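Local structure of probable hydrolase (Pseudomonas aeruginosa, 7AL6) at residues L99-G104 with A123-L128. The protein is of unknown function but has an alpha/beta-hydrolase fold and is probably a hydrolase, possibly a lipolytic one. Sequence-based numbering, arbitrary orientation.
Sequences LGHSMG and ALIDGL
Gly-100 is tied to the neighbouring parallel strand by both its N and its O: N donates to Ala-123 O (2.9 Å), and O accepts from Ile-125 N (2.8 Å). A third backbone bond, Ser-102 N to Ile-125 O (3.1 Å, 168° at the hydrogen), carries the pairing past the end of strand 96-101. Strands 96-101 and 119-125, linked through helix 103-114, form a beta-alpha-beta unit in the central sheet of the alpha/beta-hydrolase fold. Gly-100, Ser-102 and Gly-104 fit the GxSxG nucleophile elbow, a tight strand-to-helix turn in which Ser-102 has positive phi (53°); the turn brings Gly-104 O to 3.8 Å from Gly-100 CA. Ser-102 OG and Asp-126 OD2 both hydrogen-bond His-263, consistent with a Ser-His-Asp catalytic triad, and Asp-126 OD2 also accepts from Met-238 N. Apolar contacts lie on the sheet face of Leu-99, His-101, Ala-123 and Ile-125. There Leu-99 CD1 rests on Ala-123 CB (3.7 Å) and approaches Ile-125 CD1 (4.2 Å), with Phe-280 of helix 270-284 covering all three residues. With CG anti to the backbone N (chi1 174°), the His-101 ring presents CD2 to Ile-125 CG2 (3.6 Å), while its NE2 hydrogen-bonds to His-263 O.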
loop_
_atom_site.group_PDB
_atom_site.type_symbol
_atom_site.label_atom_id
_atom_site.label_comp_id
_atom_site.label_asym_id
_atom_site.label_seq_id
_atom_site.Cartn_x
_atom_site.Cartn_y
_atom_site.Cartn_z
ATOM N N LEU A 99 3.204 -10.664 -28.645
ATOM C CA LEU A 99 4.383 -10.229 -29.373
ATOM C C LEU A 99 5.415 -9.907 -28.318
ATOM O O LEU A 99 5.254 -8.941 -27.564
ATOM C CB LEU A 99 4.058 -9.020 -30.238
ATOM C CG LEU A 99 5.268 -8.274 -30.818
ATOM C CD1 LEU A 99 6.168 -9.155 -31.698
ATOM C CD2 LEU A 99 4.790 -7.028 -31.619
ATOM N N GLY A 100 6.437 -10.718 -28.197
ATOM C CA GLY A 100 7.343 -10.605 -27.073
ATOM C C GLY A 100 8.787 -10.488 -27.500
ATOM O O GLY A 100 9.235 -11.198 -28.399
ATOM N N HIS A 101 9.530 -9.628 -26.793
ATOM C CA HIS A 101 10.957 -9.454 -27.012
ATOM C C HIS A 101 11.713 -9.897 -25.770
ATOM O O HIS A 101 11.429 -9.443 -24.651
ATOM C CB HIS A 101 11.328 -8.000 -27.380
ATOM C CG HIS A 101 12.811 -7.791 -27.473
ATOM N ND1 HIS A 101 13.512 -7.002 -26.591
ATOM C CD2 HIS A 101 13.727 -8.318 -28.313
ATOM C CE1 HIS A 101 14.798 -7.056 -26.878
ATOM N NE2 HIS A 101 14.954 -7.846 -27.925
ATOM N N SER A 102 12.667 -10.803 -25.968
ATOM C CA SER A 102 13.571 -11.261 -24.916
ATOM C C SER A 102 12.805 -11.752 -23.691
ATOM O O SER A 102 12.047 -12.731 -23.795
ATOM C CB SER A 102 14.563 -10.147 -24.573
ATOM O OG SER A 102 15.637 -10.683 -23.841
ATOM N N MET A 103 13.027 -11.162 -22.510
ATOM C CA MET A 103 12.214 -11.557 -21.348
ATOM C C MET A 103 10.718 -11.612 -21.673
ATOM O O MET A 103 9.967 -12.434 -21.118
ATOM C CB MET A 103 12.410 -10.590 -20.169
ATOM C CG MET A 103 11.698 -11.060 -18.891
ATOM S SD MET A 103 11.855 -9.900 -17.478
ATOM C CE MET A 103 10.838 -8.553 -18.111
ATOM N N GLY A 104 10.253 -10.681 -22.490
ATOM C CA GLY A 104 8.842 -10.652 -22.820
ATOM C C GLY A 104 8.428 -11.848 -23.644
ATOM O O GLY A 104 7.257 -12.259 -23.600
ATOM N N ALA A 123 4.409 -14.241 -31.465
ATOM C CA ALA A 123 5.475 -13.643 -32.285
ATOM C C ALA A 123 6.601 -13.354 -31.293
ATOM O O ALA A 123 6.404 -12.558 -30.395
ATOM C CB ALA A 123 4.995 -12.436 -33.024
ATOM N N LEU A 124 7.731 -14.018 -31.446
ATOM C CA LEU A 124 8.827 -13.935 -30.491
ATOM C C LEU A 124 10.044 -13.308 -31.160
ATOM O O LEU A 124 10.410 -13.696 -32.280
ATOM C CB LEU A 124 9.157 -15.298 -29.938
ATOM C CG LEU A 124 7.983 -16.123 -29.398
ATOM C CD1 LEU A 124 8.464 -17.473 -28.931
ATOM C CD2 LEU A 124 7.280 -15.407 -28.238
ATOM N N ILE A 125 10.676 -12.365 -30.466
ATOM C CA ILE A 125 11.919 -11.717 -30.951
ATOM C C ILE A 125 13.092 -12.105 -30.036
ATOM O O ILE A 125 13.143 -11.622 -28.914
ATOM C CB ILE A 125 11.783 -10.194 -31.070
ATOM C CG1 ILE A 125 10.575 -9.779 -31.902
ATOM C CG2 ILE A 125 13.056 -9.602 -31.622
ATOM C CD1 ILE A 125 10.287 -8.316 -31.855
ATOM N N ASP A 126 13.960 -13.003 -30.490
ATOM C CA ASP A 126 15.241 -13.368 -29.857
ATOM C C ASP A 126 15.104 -13.788 -28.397
ATOM O O ASP A 126 15.935 -13.400 -27.641
ATOM C CB ASP A 126 16.222 -12.214 -29.993
ATOM C CG ASP A 126 17.638 -12.695 -30.205
ATOM O OD1 ASP A 126 17.810 -13.548 -31.029
ATOM O OD2 ASP A 126 18.509 -12.224 -29.519
ATOM N N GLY A 127 14.072 -14.530 -28.044
ATOM C CA GLY A 127 13.868 -15.066 -26.694
ATOM C C GLY A 127 13.018 -16.306 -26.736
ATOM O O GLY A 127 12.188 -16.383 -27.585
ATOM N N LEU A 128 13.215 -17.219 -25.809
ATOM C CA LEU A 128 12.443 -18.441 -25.728
ATOM C C LEU A 128 12.294 -18.948 -24.301
ATOM O O LEU A 128 11.166 -19.047 -23.767
ATOM C CB LEU A 128 13.105 -19.512 -26.599
ATOM C CG LEU A 128 12.277 -20.788 -26.704
ATOM C CD1 LEU A 128 10.969 -20.428 -27.430
ATOM C CD2 LEU A 128 12.977 -21.886 -27.437
#